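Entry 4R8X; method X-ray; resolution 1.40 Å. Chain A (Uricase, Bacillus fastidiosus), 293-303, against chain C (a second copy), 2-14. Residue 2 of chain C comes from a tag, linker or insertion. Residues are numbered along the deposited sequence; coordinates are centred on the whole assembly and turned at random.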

# COMPACT_ATOMS: atom_id res chain seq x y z
N ARG A 293 14.77 -11.74 -1.08
CA ARG A 293 14.67 -10.83 0.05
C ARG A 293 14.47 -9.40 -0.49
O ARG A 293 14.68 -9.15 -1.67
CB ARG A 293 15.93 -10.91 0.92
CG ARG A 293 16.04 -12.22 1.67
CD ARG A 293 17.24 -12.23 2.60
NE ARG A 293 17.31 -13.48 3.36
CZ ARG A 293 17.92 -14.58 2.93
NH1 ARG A 293 18.51 -14.59 1.74
NH2 ARG A 293 17.93 -15.67 3.68
N PRO A 294 14.04 -8.46 0.37
CA PRO A 294 13.70 -7.12 -0.11
C PRO A 294 14.74 -6.28 -0.90
O PRO A 294 14.29 -5.53 -1.75
CB PRO A 294 13.28 -6.39 1.16
CG PRO A 294 12.68 -7.48 1.99
CD PRO A 294 13.63 -8.64 1.78
N PRO A 295 16.05 -6.38 -0.61
CA PRO A 295 16.93 -5.42 -1.28
C PRO A 295 16.82 -5.38 -2.81
O PRO A 295 16.74 -6.42 -3.46
CB PRO A 295 18.32 -5.90 -0.87
CG PRO A 295 18.11 -6.48 0.46
CD PRO A 295 16.81 -7.22 0.33
N PHE A 296 16.83 -4.16 -3.36
CA PHE A 296 16.79 -3.95 -4.80
C PHE A 296 17.98 -3.14 -5.28
O PHE A 296 18.40 -2.18 -4.63
CB PHE A 296 15.47 -3.29 -5.25
CG PHE A 296 15.21 -1.93 -4.64
CD1 PHE A 296 15.66 -0.77 -5.25
CD2 PHE A 296 14.47 -1.82 -3.47
CE1 PHE A 296 15.40 0.48 -4.70
CE2 PHE A 296 14.21 -0.57 -2.91
CZ PHE A 296 14.67 0.57 -3.53
N GLY A 297 18.54 -3.52 -6.42
CA GLY A 297 19.54 -2.67 -7.04
C GLY A 297 18.83 -1.45 -7.60
O GLY A 297 17.66 -1.53 -7.96
N PHE A 298 19.52 -0.31 -7.65
CA PHE A 298 18.96 0.86 -8.32
C PHE A 298 20.04 1.66 -9.04
O PHE A 298 21.23 1.56 -8.72
CB PHE A 298 18.17 1.75 -7.36
CG PHE A 298 19.02 2.51 -6.39
CD1 PHE A 298 19.48 3.79 -6.70
CD2 PHE A 298 19.34 1.97 -5.15
CE1 PHE A 298 20.25 4.50 -5.80
CE2 PHE A 298 20.11 2.68 -4.25
CZ PHE A 298 20.57 3.94 -4.57
N GLN A 299 19.60 2.44 -10.02
CA GLN A 299 20.50 3.18 -10.90
C GLN A 299 19.89 4.53 -11.23
O GLN A 299 18.68 4.66 -11.36
CB GLN A 299 20.77 2.42 -12.21
CG GLN A 299 21.16 0.95 -12.07
CD GLN A 299 20.00 0.07 -11.62
OE1 GLN A 299 18.83 0.29 -11.98
NE2 GLN A 299 20.31 -0.92 -10.79
N GLY A 300 20.75 5.53 -11.35
CA GLY A 300 20.36 6.83 -11.86
C GLY A 300 21.36 7.15 -12.95
O GLY A 300 22.57 7.03 -12.74
N PHE A 301 20.88 7.53 -14.12
CA PHE A 301 21.79 7.74 -15.24
C PHE A 301 21.14 8.63 -16.28
O PHE A 301 19.93 8.58 -16.49
CB PHE A 301 22.15 6.38 -15.85
CG PHE A 301 23.30 6.42 -16.81
CD1 PHE A 301 24.57 6.78 -16.38
CD2 PHE A 301 23.12 6.06 -18.13
CE1 PHE A 301 25.63 6.80 -17.27
CE2 PHE A 301 24.17 6.07 -19.02
CZ PHE A 301 25.42 6.44 -18.60
N SER A 302 21.94 9.46 -16.94
CA SER A 302 21.43 10.21 -18.07
C SER A 302 22.33 10.05 -19.30
O SER A 302 23.56 9.91 -19.17
CB SER A 302 21.22 11.69 -17.72
OG SER A 302 22.43 12.32 -17.35
N VAL A 303 21.70 10.06 -20.46
CA VAL A 303 22.34 9.85 -21.75
C VAL A 303 22.01 11.09 -22.58
O VAL A 303 20.88 11.59 -22.53
CB VAL A 303 21.77 8.59 -22.45
CG1 VAL A 303 22.56 8.26 -23.71
CG2 VAL A 303 21.78 7.40 -21.50
N GLU C 2 28.67 16.22 -16.86
CA GLU C 2 27.65 16.63 -15.91
C GLU C 2 26.42 15.73 -15.97
O GLU C 2 25.34 16.11 -15.52
CB GLU C 2 27.26 18.09 -16.13
N ARG C 3 26.59 14.53 -16.53
CA ARG C 3 25.49 13.57 -16.56
C ARG C 3 25.17 13.11 -15.15
O ARG C 3 25.97 13.26 -14.23
CB ARG C 3 25.85 12.35 -17.41
CG ARG C 3 26.73 11.34 -16.69
CD ARG C 3 26.99 10.08 -17.52
NE ARG C 3 27.89 10.33 -18.64
CZ ARG C 3 27.52 10.32 -19.92
NH1 ARG C 3 26.26 10.06 -20.26
NH2 ARG C 3 28.42 10.58 -20.87
N THR C 4 23.97 12.54 -14.99
CA THR C 4 23.61 11.85 -13.77
C THR C 4 24.22 10.46 -13.82
O THR C 4 24.16 9.79 -14.86
CB THR C 4 22.09 11.73 -13.66
OG1 THR C 4 21.52 13.05 -13.64
CG2 THR C 4 21.70 11.00 -12.39
N MET C 5 24.83 10.03 -12.73
CA MET C 5 25.40 8.68 -12.68
C MET C 5 25.61 8.18 -11.26
O MET C 5 26.44 8.70 -10.53
CB MET C 5 26.72 8.62 -13.46
CG MET C 5 27.34 7.21 -13.51
SD MET C 5 28.68 7.05 -14.71
CE MET C 5 29.92 8.14 -14.01
N PHE C 6 24.85 7.16 -10.87
CA PHE C 6 25.03 6.50 -9.58
C PHE C 6 24.34 5.15 -9.63
O PHE C 6 23.50 4.90 -10.49
CB PHE C 6 24.50 7.35 -8.42
CG PHE C 6 23.05 7.74 -8.55
CD1 PHE C 6 22.05 6.86 -8.15
CD2 PHE C 6 22.70 8.98 -9.06
CE1 PHE C 6 20.72 7.22 -8.27
CE2 PHE C 6 21.37 9.34 -9.18
CZ PHE C 6 20.38 8.46 -8.79
N TYR C 7 24.72 4.26 -8.71
CA TYR C 7 24.01 3.01 -8.57
C TYR C 7 24.16 2.54 -7.14
O TYR C 7 25.05 2.99 -6.42
CB TYR C 7 24.51 1.97 -9.58
CG TYR C 7 25.78 1.28 -9.16
CD1 TYR C 7 26.96 1.99 -8.99
CD2 TYR C 7 25.79 -0.08 -8.91
CE1 TYR C 7 28.12 1.36 -8.59
CE2 TYR C 7 26.94 -0.73 -8.52
CZ TYR C 7 28.10 0.00 -8.34
OH TYR C 7 29.26 -0.62 -7.93
N GLY C 8 23.28 1.63 -6.72
CA GLY C 8 23.39 1.13 -5.37
C GLY C 8 22.34 0.12 -5.00
O GLY C 8 21.77 -0.57 -5.86
N LYS C 9 22.11 0.01 -3.69
CA LYS C 9 21.14 -0.96 -3.18
C LYS C 9 20.17 -0.25 -2.24
O LYS C 9 20.58 0.50 -1.36
CB LYS C 9 21.86 -2.09 -2.45
CG LYS C 9 20.96 -3.28 -2.15
CD LYS C 9 20.69 -4.10 -3.41
CE LYS C 9 21.16 -5.54 -3.26
NZ LYS C 9 21.14 -6.27 -4.56
N GLY C 10 18.88 -0.51 -2.45
CA GLY C 10 17.83 0.02 -1.59
C GLY C 10 17.14 -1.10 -0.82
O GLY C 10 17.36 -2.28 -1.09
N ASP C 11 16.31 -0.71 0.14
CA ASP C 11 15.65 -1.67 1.03
C ASP C 11 16.67 -2.61 1.68
O ASP C 11 16.44 -3.82 1.82
CB ASP C 11 14.52 -2.46 0.36
CG ASP C 11 13.22 -1.65 0.23
OD1 ASP C 11 13.16 -0.50 0.72
OD2 ASP C 11 12.24 -2.17 -0.35
N VAL C 12 17.81 -2.05 2.07
CA VAL C 12 18.75 -2.80 2.87
C VAL C 12 18.32 -2.67 4.32
O VAL C 12 18.71 -1.73 5.03
CB VAL C 12 20.18 -2.30 2.69
CG1 VAL C 12 21.13 -3.13 3.54
CG2 VAL C 12 20.59 -2.37 1.22
N TYR C 13 17.48 -3.60 4.75
CA TYR C 13 17.04 -3.65 6.13
C TYR C 13 18.19 -4.14 7.00
O TYR C 13 18.83 -5.14 6.69
CB TYR C 13 15.81 -4.55 6.29
CG TYR C 13 14.56 -3.94 5.71
CD1 TYR C 13 13.82 -3.00 6.43
CD2 TYR C 13 14.11 -4.30 4.45
CE1 TYR C 13 12.67 -2.44 5.91
CE2 TYR C 13 12.95 -3.74 3.92
CZ TYR C 13 12.24 -2.81 4.65
OH TYR C 13 11.10 -2.25 4.13
N VAL C 14 18.46 -3.40 8.06
CA VAL C 14 19.58 -3.71 8.93
C VAL C 14 19.14 -3.52 10.36
O VAL C 14 18.83 -2.40 10.76
CB VAL C 14 20.76 -2.75 8.66
CG1 VAL C 14 21.97 -3.19 9.43
CG2 VAL C 14 21.09 -2.67 7.18
O HOH W 1 11.98 -4.38 -1.85
O HOH W 2 18.63 -6.64 -5.81
O HOH W 3 21.51 14.97 -16.00

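Three phenylalanines and three glycines form the apolar centre of this contact, where strand 296-303 of chain A runs antiparallel to strand 5-14 of chain C. Each ring lies on the same face of the sheet and covers the glycine paired with it across the strands. Gly300(A) CA sits 3.7 Å from the centroid of the Phe6(C) ring, Gly10(C) CA 3.9 Å from that of Phe296(A), and Gly8(C) CA 4.2 Å from that of Phe298(A), all as CH-pi contacts over the ring face. All three phenylalanines adopt the p rotamer, which folds the ring over the neighbouring strand. The missing side chains make this possible: a CB on Gly300(A) would clash with Phe6(C) CZ, and one on Gly10(C) with Phe296(A) CZ. Between the covered glycines, Phe298(A) CE1 meets Phe6(C) CE1 edge to edge at 3.7 Å.

Beneath the rings, the same residue pairs supply the backbone ladder. Phe296(A) and Gly10(C), Phe298(A) and Gly8(C), and Gly300(A) and Phe6(C) each exchange two N-H to O hydrogen bonds; the shortest joins Gly10(C) N to Phe296(A) O at 2.8 Å. CA-H...O contacts fill the intervening positions, such as Tyr7(C) CA to Phe298(A) O at 3.1 Å. On the opposite face, Met5(C) SD approaches the edge of the Phe301(A) ring, 4.0 Å from CE1.

Polar groups close both ends. Ser302(A) accepts twice: its OG from Thr4(C) N at 2.8 Å and its O from Arg3(C) NH1 at 2.9 Å, while its N donates to Thr4(C) O at 3.1 Å. A water also links Ser302(A) OG with Thr4(C) OG1. At the other end, one water donates to Pro294(A) O and Asp11(C) OD2, and another joins Lys9(C) NZ to Pro295(A) O.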